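Local coordinates for protein tyrosine--tRNA ligase, mitochondrial (Emericella nidulans, PDB 5IHX) that probably attaches L-tyrosine to its cognate mitochondrial tRNA at the expense of ATP, as a class I aminoacyl-tRNA synthetase, here a C-terminally truncated form with bound tyrosine, at residues W223-L228 against G251-I256; T216-Q221 against Y243-F248; I68-D73 against M88-G93. All coordinates share one frame; numbering follows the deposited sequence.

Interaction 1: W223-L228 against G251-I256. With TYR (tyrosine), chain C.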
loop_
_atom_site.group_PDB
_atom_site.type_symbol
_atom_site.label_atom_id
_atom_site.label_comp_id
_atom_site.label_asym_id
_atom_site.label_seq_id
_atom_site.Cartn_x
_atom_site.Cartn_y
_atom_site.Cartn_z
ATOM N N TRP A 223 3.266 -7.277 -8.701
ATOM C CA TRP A 223 4.613 -6.827 -8.382
ATOM C C TRP A 223 5.552 -8.027 -8.229
ATOM O O TRP A 223 6.697 -7.981 -8.678
ATOM C CB TRP A 223 4.608 -5.969 -7.113
ATOM C CG TRP A 223 5.881 -5.205 -6.904
ATOM C CD1 TRP A 223 6.925 -5.550 -6.094
ATOM C CD2 TRP A 223 6.248 -3.969 -7.527
ATOM N NE1 TRP A 223 7.916 -4.600 -6.171
ATOM C CE2 TRP A 223 7.526 -3.621 -7.046
ATOM C CE3 TRP A 223 5.619 -3.122 -8.445
ATOM C CZ2 TRP A 223 8.186 -2.461 -7.450
ATOM C CZ3 TRP A 223 6.276 -1.973 -8.847
ATOM C CH2 TRP A 223 7.546 -1.652 -8.349
ATOM N N ASP A 224 5.067 -9.092 -7.589
ATOM C CA ASP A 224 5.826 -10.342 -7.494
ATOM C C ASP A 224 6.306 -10.778 -8.870
ATOM O O ASP A 224 7.485 -11.066 -9.068
ATOM C CB ASP A 224 4.984 -11.464 -6.884
ATOM C CG ASP A 224 4.821 -11.336 -5.384
ATOM O OD1 ASP A 224 3.980 -12.072 -4.827
ATOM O OD2 ASP A 224 5.522 -10.508 -4.765
ATOM N N TRP A 225 5.374 -10.822 -9.819
ATOM C CA TRP A 225 5.681 -11.232 -11.183
ATOM C C TRP A 225 6.734 -10.311 -11.783
ATOM O O TRP A 225 7.710 -10.772 -12.378
ATOM C CB TRP A 225 4.416 -11.222 -12.041
ATOM C CG TRP A 225 4.548 -11.970 -13.337
ATOM C CD1 TRP A 225 5.692 -12.476 -13.882
ATOM C CD2 TRP A 225 3.491 -12.298 -14.246
ATOM N NE1 TRP A 225 5.414 -13.096 -15.075
ATOM C CE2 TRP A 225 4.070 -13.001 -15.322
ATOM C CE3 TRP A 225 2.112 -12.065 -14.257
ATOM C CZ2 TRP A 225 3.318 -13.477 -16.394
ATOM C CZ3 TRP A 225 1.368 -12.537 -15.322
ATOM C CH2 TRP A 225 1.972 -13.234 -16.377
ATOM N N TRP A 226 6.530 -9.007 -11.623
ATOM C CA TRP A 226 7.474 -8.017 -12.127
ATOM C C TRP A 226 8.883 -8.286 -11.606
ATOM O O TRP A 226 9.851 -8.231 -12.363
ATOM C CB TRP A 226 7.026 -6.605 -11.740
ATOM C CG TRP A 226 8.098 -5.573 -11.907
ATOM C CD1 TRP A 226 8.624 -4.776 -10.933
ATOM C CD2 TRP A 226 8.782 -5.230 -13.118
ATOM N NE1 TRP A 226 9.589 -3.955 -11.462
ATOM C CE2 TRP A 226 9.707 -4.215 -12.802
ATOM C CE3 TRP A 226 8.703 -5.681 -14.438
ATOM C CZ2 TRP A 226 10.545 -3.644 -13.756
ATOM C CZ3 TRP A 226 9.538 -5.114 -15.385
ATOM C CH2 TRP A 226 10.446 -4.107 -15.039
ATOM N N MET A 227 8.992 -8.593 -10.316
ATOM C CA MET A 227 10.284 -8.883 -9.707
ATOM C C MET A 227 10.951 -10.099 -10.354
ATOM O O MET A 227 12.171 -10.135 -10.507
ATOM C CB MET A 227 10.122 -9.116 -8.203
ATOM C CG MET A 227 9.750 -7.871 -7.406
ATOM S SD MET A 227 10.996 -6.566 -7.462
ATOM C CE MET A 227 12.395 -7.380 -6.701
ATOM N N LEU A 228 10.151 -11.094 -10.728
ATOM C CA LEU A 228 10.677 -12.290 -11.383
ATOM C C LEU A 228 10.854 -12.059 -12.882
ATOM O O LEU A 228 11.778 -12.586 -13.501
ATOM C CB LEU A 228 9.750 -13.481 -11.146
ATOM C CG LEU A 228 9.545 -13.887 -9.682
ATOM C CD1 LEU A 228 8.585 -15.065 -9.589
ATOM C CD2 LEU A 228 10.866 -14.208 -8.996
ATOM N N GLY A 251 -1.324 -7.286 -17.554
ATOM C CA GLY A 251 -1.449 -5.861 -17.796
ATOM C C GLY A 251 -0.510 -5.052 -16.922
ATOM O O GLY A 251 0.167 -4.136 -17.393
ATOM N N ALA A 252 -0.472 -5.396 -15.638
ATOM C CA ALA A 252 0.340 -4.677 -14.665
ATOM C C ALA A 252 1.828 -4.745 -14.999
ATOM O O ALA A 252 2.542 -3.755 -14.863
ATOM C CB ALA A 252 0.092 -5.228 -13.273
ATOM N N VAL A 253 2.293 -5.910 -15.435
ATOM C CA VAL A 253 3.709 -6.090 -15.745
ATOM C C VAL A 253 4.108 -5.283 -16.982
ATOM O O VAL A 253 5.173 -4.666 -17.003
ATOM C CB VAL A 253 4.054 -7.583 -15.946
ATOM C CG1 VAL A 253 5.450 -7.751 -16.545
ATOM C CG2 VAL A 253 3.975 -8.324 -14.622
ATOM N N LYS A 254 3.261 -5.298 -18.009
ATOM C CA LYS A 254 3.480 -4.472 -19.196
ATOM C C LYS A 254 3.669 -3.017 -18.792
ATOM O O LYS A 254 4.620 -2.355 -19.212
ATOM C CB LYS A 254 2.303 -4.571 -20.165
ATOM C CG LYS A 254 2.093 -5.927 -20.807
ATOM C CD LYS A 254 0.652 -6.048 -21.280
ATOM C CE LYS A 254 0.411 -7.315 -22.072
ATOM N NZ LYS A 254 0.874 -7.176 -23.471
ATOM N N THR A 255 2.739 -2.532 -17.976
ATOM C CA THR A 255 2.738 -1.151 -17.516
ATOM C C THR A 255 4.024 -0.786 -16.783
ATOM O O THR A 255 4.648 0.229 -17.092
ATOM C CB THR A 255 1.535 -0.889 -16.587
ATOM O OG1 THR A 255 0.317 -1.043 -17.325
ATOM C CG2 THR A 255 1.587 0.507 -15.997
ATOM N N ILE A 256 4.409 -1.607 -15.810
ATOM C CA ILE A 256 5.611 -1.340 -15.025
ATOM C C ILE A 256 6.827 -1.275 -15.938
ATOM O O ILE A 256 7.618 -0.335 -15.869
ATOM C CB ILE A 256 5.833 -2.411 -13.934
ATOM C CG1 ILE A 256 4.700 -2.371 -12.908
ATOM C CG2 ILE A 256 7.163 -2.187 -13.222
ATOM C CD1 ILE A 256 4.654 -3.578 -11.991
HETATM N N TYR C . -2.372 -15.813 -4.935
HETATM C CA TYR C . -2.026 -17.249 -5.140
HETATM C C TYR C . -2.966 -18.154 -4.351
HETATM O O TYR C . -3.205 -19.304 -4.723
HETATM C CB TYR C . -0.577 -17.514 -4.728
HETATM C CG TYR C . 0.405 -16.538 -5.327
HETATM C CD1 TYR C . 0.635 -16.509 -6.698
HETATM C CD2 TYR C . 1.102 -15.642 -4.527
HETATM C CE1 TYR C . 1.531 -15.621 -7.251
HETATM C CE2 TYR C . 1.999 -14.749 -5.071
HETATM C CZ TYR C . 2.211 -14.743 -6.434
HETATM O OH TYR C . 3.103 -13.854 -6.983
HETATM O OXT TYR C . -3.505 -17.753 -3.320
#
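The CG2 methyl of Ile256 sits squarely over one face of the Trp226 indole, 3.3 Å from the centroid of the five-membered ring and 13° off its normal, a close CH-pi contact. CG of Trp226 is anti to its backbone N (chi1 165°), on the side of the helix that meets Ile256, while Val253 CG1 lies at the ring edge near CE3. The other arm of Ile256 serves a second indole: CD1 approaches CE3 of Trp223 at 3.7 Å, the two side chains crossing at about a right angle, and also touches Trp226 CB. Between the helices, Val253 CG2 packs on Trp225, 3.9 Å from its CB and in contact with CG and CD2 of the indole. The contact is apolar and buried; polar work is done elsewhere, where Asp224 OD1 accepts a 2.9 Å hydrogen bond from the phenol OH of the bound tyrosine and also one from Asn169 ND2, while OD2 takes Trp172 and Trp173 NE1. The axes of the two helical segments pass 9.1 Å apart at -54°. Helix 178-186 closes one side, with Leu185 against Ala252 and Ile256, and beyond Trp225 lies Tyr69 of strand 68-72, their rings edge-to-face.

Interaction 2: T216-Q221 against Y243-F248. With TYR (tyrosine), chain C.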
loop_
_atom_site.group_PDB
_atom_site.type_symbol
_atom_site.label_atom_id
_atom_site.label_comp_id
_atom_site.label_asym_id
_atom_site.label_seq_id
_atom_site.Cartn_x
_atom_site.Cartn_y
_atom_site.Cartn_z
ATOM N N THR A 216 -5.785 -4.519 -2.484
ATOM C CA THR A 216 -4.434 -4.294 -2.988
ATOM C C THR A 216 -3.741 -5.589 -3.422
ATOM O O THR A 216 -2.750 -5.552 -4.149
ATOM C CB THR A 216 -3.562 -3.600 -1.912
ATOM O OG1 THR A 216 -4.239 -2.443 -1.411
ATOM C CG2 THR A 216 -2.202 -3.185 -2.469
ATOM N N TYR A 217 -4.271 -6.730 -2.986
ATOM C CA TYR A 217 -3.605 -8.018 -3.195
ATOM C C TYR A 217 -3.204 -8.260 -4.659
ATOM O O TYR A 217 -2.080 -8.688 -4.922
ATOM C CB TYR A 217 -4.488 -9.169 -2.694
ATOM C CG TYR A 217 -3.792 -10.513 -2.719
ATOM C CD1 TYR A 217 -3.188 -11.016 -1.574
ATOM C CD2 TYR A 217 -3.727 -11.275 -3.882
ATOM C CE1 TYR A 217 -2.547 -12.236 -1.581
ATOM C CE2 TYR A 217 -3.086 -12.499 -3.897
ATOM C CZ TYR A 217 -2.496 -12.975 -2.743
ATOM O OH TYR A 217 -1.854 -14.192 -2.747
ATOM N N PRO A 218 -4.115 -8.001 -5.615
ATOM C CA PRO A 218 -3.736 -8.176 -7.024
ATOM C C PRO A 218 -2.474 -7.404 -7.417
ATOM O O PRO A 218 -1.683 -7.896 -8.223
ATOM C CB PRO A 218 -4.947 -7.643 -7.793
ATOM C CG PRO A 218 -6.082 -7.723 -6.858
ATOM C CD PRO A 218 -5.545 -7.669 -5.462
ATOM N N LEU A 219 -2.292 -6.209 -6.860
ATOM C CA LEU A 219 -1.125 -5.397 -7.185
ATOM C C LEU A 219 0.143 -6.019 -6.605
ATOM O O LEU A 219 1.221 -5.910 -7.191
ATOM C CB LEU A 219 -1.294 -3.962 -6.672
ATOM C CG LEU A 219 -2.176 -3.036 -7.517
ATOM C CD1 LEU A 219 -3.652 -3.367 -7.354
ATOM C CD2 LEU A 219 -1.910 -1.573 -7.175
ATOM N N MET A 220 0.017 -6.673 -5.455
ATOM C CA MET A 220 1.159 -7.355 -4.854
ATOM C C MET A 220 1.577 -8.562 -5.690
ATOM O O MET A 220 2.766 -8.781 -5.928
ATOM C CB MET A 220 0.838 -7.798 -3.427
ATOM C CG MET A 220 0.634 -6.651 -2.453
ATOM S SD MET A 220 0.319 -7.220 -0.770
ATOM C CE MET A 220 1.936 -7.832 -0.297
ATOM N N GLN A 221 0.600 -9.343 -6.138
ATOM C CA GLN A 221 0.881 -10.482 -7.006
ATOM C C GLN A 221 1.511 -10.007 -8.312
ATOM O O GLN A 221 2.421 -10.643 -8.844
ATOM C CB GLN A 221 -0.389 -11.287 -7.285
ATOM C CG GLN A 221 -0.126 -12.563 -8.086
ATOM C CD GLN A 221 -1.146 -13.662 -7.830
ATOM O OE1 GLN A 221 -1.844 -13.663 -6.815
ATOM N NE2 GLN A 221 -1.231 -14.611 -8.755
ATOM N N TYR A 243 -7.174 -17.064 -12.638
ATOM C CA TYR A 243 -7.284 -16.407 -13.937
ATOM C C TYR A 243 -7.299 -14.888 -13.786
ATOM O O TYR A 243 -6.543 -14.185 -14.455
ATOM C CB TYR A 243 -8.540 -16.866 -14.679
ATOM C CG TYR A 243 -8.598 -16.365 -16.103
ATOM C CD1 TYR A 243 -9.141 -15.121 -16.401
ATOM C CD2 TYR A 243 -8.099 -17.127 -17.149
ATOM C CE1 TYR A 243 -9.190 -14.655 -17.699
ATOM C CE2 TYR A 243 -8.143 -16.670 -18.451
ATOM C CZ TYR A 243 -8.690 -15.433 -18.721
ATOM O OH TYR A 243 -8.735 -14.972 -20.016
ATOM N N GLY A 244 -8.160 -14.396 -12.899
ATOM C CA GLY A 244 -8.286 -12.970 -12.654
ATOM C C GLY A 244 -6.986 -12.304 -12.246
ATOM O O GLY A 244 -6.604 -11.283 -12.822
ATOM N N ASN A 245 -6.306 -12.867 -11.250
ATOM C CA ASN A 245 -5.038 -12.307 -10.782
ATOM C C ASN A 245 -3.961 -12.329 -11.859
ATOM O O ASN A 245 -3.188 -11.381 -11.987
ATOM C CB ASN A 245 -4.538 -13.054 -9.543
ATOM C CG ASN A 245 -5.411 -12.817 -8.322
ATOM O OD1 ASN A 245 -6.070 -11.783 -8.207
ATOM N ND2 ASN A 245 -5.405 -13.769 -7.396
ATOM N N ILE A 246 -3.905 -13.410 -12.629
ATOM C CA ILE A 246 -2.900 -13.529 -13.676
ATOM C C ILE A 246 -3.211 -12.547 -14.806
ATOM O O ILE A 246 -2.301 -11.937 -15.364
ATOM C CB ILE A 246 -2.818 -14.972 -14.220
ATOM C CG1 ILE A 246 -2.336 -15.912 -13.114
ATOM C CG2 ILE A 246 -1.868 -15.048 -15.418
ATOM C CD1 ILE A 246 -2.345 -17.384 -13.485
ATOM N N LEU A 247 -4.491 -12.391 -15.134
ATOM C CA LEU A 247 -4.910 -11.430 -16.152
ATOM C C LEU A 247 -4.497 -10.020 -15.742
ATOM O O LEU A 247 -3.906 -9.279 -16.530
ATOM C CB LEU A 247 -6.424 -11.498 -16.379
ATOM C CG LEU A 247 -7.014 -10.477 -17.360
ATOM C CD1 LEU A 247 -6.470 -10.660 -18.771
ATOM C CD2 LEU A 247 -8.530 -10.575 -17.362
ATOM N N PHE A 248 -4.822 -9.653 -14.508
ATOM C CA PHE A 248 -4.418 -8.364 -13.967
ATOM C C PHE A 248 -2.901 -8.229 -14.025
ATOM O O PHE A 248 -2.371 -7.165 -14.341
ATOM C CB PHE A 248 -4.908 -8.206 -12.526
ATOM C CG PHE A 248 -4.556 -6.883 -11.911
ATOM C CD1 PHE A 248 -5.452 -5.829 -11.952
ATOM C CD2 PHE A 248 -3.329 -6.690 -11.296
ATOM C CE1 PHE A 248 -5.133 -4.606 -11.389
ATOM C CE2 PHE A 248 -3.004 -5.471 -10.732
ATOM C CZ PHE A 248 -3.908 -4.428 -10.779
HETATM N N TYR C . -2.372 -15.813 -4.935
HETATM C CA TYR C . -2.026 -17.249 -5.140
HETATM C C TYR C . -2.966 -18.154 -4.351
HETATM O O TYR C . -3.205 -19.304 -4.723
HETATM C CB TYR C . -0.577 -17.514 -4.728
HETATM C CG TYR C . 0.405 -16.538 -5.327
HETATM C CD1 TYR C . 0.635 -16.509 -6.698
HETATM C CD2 TYR C . 1.102 -15.642 -4.527
HETATM C CE1 TYR C . 1.531 -15.621 -7.251
HETATM C CE2 TYR C . 1.999 -14.749 -5.071
HETATM C CZ TYR C . 2.211 -14.743 -6.434
HETATM O OH TYR C . 3.103 -13.854 -6.983
HETATM O OXT TYR C . -3.505 -17.753 -3.320
HETATM O O HOH W 1 -1.719 -10.015 -10.275
#
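Gln221 reaches from helix 212-229 between Asn245 of helix 243-259 and the bound tyrosine. CG is anti to the backbone N (chi1 -175°), and the chain is extended beyond it. CG lies 3.6 Å from CE1 of the ligand ring, and CD comes still nearer to CE1. At the tip the amide divides its work: OE1 accepts a 2.9 Å hydrogen bond from the ligand N, with Asn245 ND2 close by at 3.6 Å, while NE2 lies against ligand CE1 and donates to Gln236 OE1. NE2 and CD also lie against Asn245 CB, NE2 at 3.7 Å. The two amide planes are 59° apart; Asn245 ND2 has its own hydrogen bond, to Gln242 OE1. The ligand N also donates to Tyr217 OH (2.8 Å) and lies at the edge of the Tyr217 ring, in its plane; Asp73 is a further partner of that hydroxyl. Farther from the pocket, Pro218 CB stands over one face of Phe248, 4.1 Å from the ring centroid, and Leu219 CD1 meets Phe248 CZ at 3.6 Å. A water donates to both Pro218 O and Asn245 O, bridging the two backbones. Together Tyr217 and Gln221 form part of the amino-group recognition site of a class I tyrosyl-tRNA synthetase.

Interaction 3: I68-D73 against M88-G93. With TYR (tyrosine), chain C.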
loop_
_atom_site.group_PDB
_atom_site.type_symbol
_atom_site.label_atom_id
_atom_site.label_comp_id
_atom_site.label_asym_id
_atom_site.label_seq_id
_atom_site.Cartn_x
_atom_site.Cartn_y
_atom_site.Cartn_z
ATOM N N ILE A 68 9.323 -19.673 -15.995
ATOM C CA ILE A 68 7.929 -19.813 -15.594
ATOM C C ILE A 68 7.869 -20.000 -14.085
ATOM O O ILE A 68 8.765 -20.610 -13.507
ATOM C CB ILE A 68 7.246 -21.002 -16.302
ATOM C CG1 ILE A 68 5.802 -21.158 -15.820
ATOM C CG2 ILE A 68 8.034 -22.287 -16.073
ATOM C CD1 ILE A 68 4.974 -22.110 -16.663
ATOM N N TYR A 69 6.837 -19.461 -13.439
ATOM C CA TYR A 69 6.709 -19.617 -11.994
ATOM C C TYR A 69 5.276 -19.852 -11.548
ATOM O O TYR A 69 4.321 -19.513 -12.250
ATOM C CB TYR A 69 7.279 -18.392 -11.266
ATOM C CG TYR A 69 6.287 -17.283 -10.974
ATOM C CD1 TYR A 69 5.655 -17.203 -9.740
ATOM C CD2 TYR A 69 6.006 -16.300 -11.916
ATOM C CE1 TYR A 69 4.756 -16.192 -9.455
ATOM C CE2 TYR A 69 5.107 -15.277 -11.639
ATOM C CZ TYR A 69 4.488 -15.230 -10.405
ATOM O OH TYR A 69 3.595 -14.221 -10.118
ATOM N N ALA A 70 5.155 -20.467 -10.375
ATOM C CA ALA A 70 3.878 -20.654 -9.706
ATOM C C ALA A 70 4.033 -20.220 -8.260
ATOM O O ALA A 70 5.078 -20.451 -7.652
ATOM C CB ALA A 70 3.435 -22.097 -9.789
ATOM N N GLY A 71 2.999 -19.582 -7.721
ATOM C CA GLY A 71 3.032 -19.087 -6.357
ATOM C C GLY A 71 2.153 -19.893 -5.422
ATOM O O GLY A 71 1.167 -20.493 -5.846
ATOM N N VAL A 72 2.517 -19.907 -4.145
ATOM C CA VAL A 72 1.704 -20.558 -3.128
ATOM C C VAL A 72 1.806 -19.783 -1.819
ATOM O O VAL A 72 2.900 -19.410 -1.394
ATOM C CB VAL A 72 2.125 -22.036 -2.911
ATOM C CG1 VAL A 72 3.613 -22.143 -2.581
ATOM C CG2 VAL A 72 1.288 -22.679 -1.811
ATOM N N ASP A 73 0.658 -19.519 -1.200
ATOM C CA ASP A 73 0.615 -18.821 0.081
ATOM C C ASP A 73 0.543 -19.836 1.225
ATOM O O ASP A 73 -0.361 -20.672 1.254
ATOM C CB ASP A 73 -0.578 -17.862 0.148
ATOM C CG ASP A 73 -0.335 -16.565 -0.611
ATOM O OD1 ASP A 73 -1.265 -15.734 -0.680
ATOM O OD2 ASP A 73 0.795 -16.352 -1.103
ATOM N N MET A 88 3.058 -29.552 -11.007
ATOM C CA MET A 88 3.294 -30.575 -12.019
ATOM C C MET A 88 3.761 -29.894 -13.306
ATOM O O MET A 88 4.612 -30.421 -14.025
ATOM C CB MET A 88 2.036 -31.409 -12.279
ATOM C CG MET A 88 1.589 -32.271 -11.105
ATOM S SD MET A 88 2.837 -33.433 -10.515
ATOM C CE MET A 88 3.237 -34.322 -12.017
ATOM N N VAL A 89 3.196 -28.724 -13.598
ATOM C CA VAL A 89 3.627 -27.938 -14.755
ATOM C C VAL A 89 5.087 -27.513 -14.610
ATOM O O VAL A 89 5.860 -27.601 -15.565
ATOM C CB VAL A 89 2.735 -26.689 -14.953
ATOM C CG1 VAL A 89 3.339 -25.733 -15.980
ATOM C CG2 VAL A 89 1.336 -27.100 -15.384
ATOM N N LEU A 90 5.463 -27.054 -13.419
ATOM C CA LEU A 90 6.841 -26.639 -13.172
ATOM C C LEU A 90 7.785 -27.838 -13.209
ATOM O O LEU A 90 8.927 -27.726 -13.654
ATOM C CB LEU A 90 6.969 -25.919 -11.825
ATOM C CG LEU A 90 6.227 -24.594 -11.635
ATOM C CD1 LEU A 90 6.611 -23.974 -10.299
ATOM C CD2 LEU A 90 6.493 -23.620 -12.777
ATOM N N ALA A 91 7.304 -28.985 -12.740
ATOM C CA ALA A 91 8.087 -30.213 -12.786
ATOM C C ALA A 91 8.436 -30.553 -14.228
ATOM O O ALA A 91 9.585 -30.858 -14.548
ATOM C CB ALA A 91 7.330 -31.357 -12.135
ATOM N N TRP A 92 7.434 -30.497 -15.099
ATOM C CA TRP A 92 7.653 -30.725 -16.521
ATOM C C TRP A 92 8.619 -29.694 -17.085
ATOM O O TRP A 92 9.549 -30.035 -17.818
ATOM C CB TRP A 92 6.331 -30.682 -17.284
ATOM C CG TRP A 92 5.578 -31.972 -17.249
ATOM C CD1 TRP A 92 4.335 -32.185 -16.729
ATOM C CD2 TRP A 92 6.022 -33.235 -17.756
ATOM N NE1 TRP A 92 3.975 -33.501 -16.889
ATOM C CE2 TRP A 92 4.995 -34.166 -17.519
ATOM C CE3 TRP A 92 7.187 -33.666 -18.399
ATOM C CZ2 TRP A 92 5.097 -35.503 -17.894
ATOM C CZ3 TRP A 92 7.288 -34.994 -18.772
ATOM C CH2 TRP A 92 6.250 -35.896 -18.517
ATOM N N GLY A 93 8.380 -28.430 -16.749
ATOM C CA GLY A 93 9.248 -27.349 -17.177
ATOM C C GLY A 93 10.695 -27.603 -16.804
ATOM O O GLY A 93 11.594 -27.430 -17.625
HETATM N N TYR C . -2.372 -15.813 -4.935
HETATM C CA TYR C . -2.026 -17.249 -5.140
HETATM C C TYR C . -2.966 -18.154 -4.351
HETATM O O TYR C . -3.205 -19.304 -4.723
HETATM C CB TYR C . -0.577 -17.514 -4.728
HETATM C CG TYR C . 0.405 -16.538 -5.327
HETATM C CD1 TYR C . 0.635 -16.509 -6.698
HETATM C CD2 TYR C . 1.102 -15.642 -4.527
HETATM C CE1 TYR C . 1.531 -15.621 -7.251
HETATM C CE2 TYR C . 1.999 -14.749 -5.071
HETATM C CZ TYR C . 2.211 -14.743 -6.434
HETATM O OH TYR C . 3.103 -13.854 -6.983
HETATM O OXT TYR C . -3.505 -17.753 -3.320
#
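Leu90 points its two methyls at Ile68 and Ala70, two residues apart on strand 68-72, whose side chains face the helix. CD1 meets Ala70 CB at 3.7 Å, while CD2 lies 3.9 Å from Ile68 CG2 and also comes near Ile68 O. CG of Leu90 is anti to its carbonyl carbon (chi1 -64°), and the end of the side chain comes closer to the strand than its first bond suggests. Ile68 is set obliquely to Leu90 but at about a right angle to Val89: its CG1 is anti to the backbone N (chi1 178°), and CD1 at the end of that branch touches Val89 CG1 at 4.0 Å. The side-chain packing is apolar and buried. Strand and helix segments run nearly antiparallel, at 152°, with their axes 8.8 Å apart. Tyr69, between Ile68 and Ala70, turns its side chain from the helix to the opposite face of the strand, where its OH donates a 3.2 Å hydrogen bond to the ligand OH, which lies near the plane of the Tyr69 ring at its edge. Gly71 CA passes 3.5 Å from ligand CD1, and Asp73 OD2 lies 3.5 Å from ligand CD2. One face of the strand thus packs on the helix while the other lines the tyrosine pocket. Strand 68-72, helix 84-95 and strand 100-104 form a parallel beta-alpha-beta crossover, characteristic of the Rossmann-like catalytic domain of class I synthetases.

In the fold
All three contacts border the same bound tyrosine. Interactions 1 and 2 are successive meetings of helices 212-229 and 243-259, their centres 10 Å apart, joined where Trp225 CZ3 packs 3.7 Å from Ile246 O. Interaction 3 lies on the central sheet, its centre about 18 Å from that of interaction 1 and 17 Å from that of interaction 2, yet it touches both: Leu228 CD1 is 3.5 Å from Tyr69 CG, and Tyr217 OH is 2.6 Å from its hydrogen-bond partner Asp73 OD1. Interactions 1 and 3 supply partners for the ligand phenol and interaction 2 for its amino group; Asp113 OD1 is a further hydrogen-bond partner of the ligand.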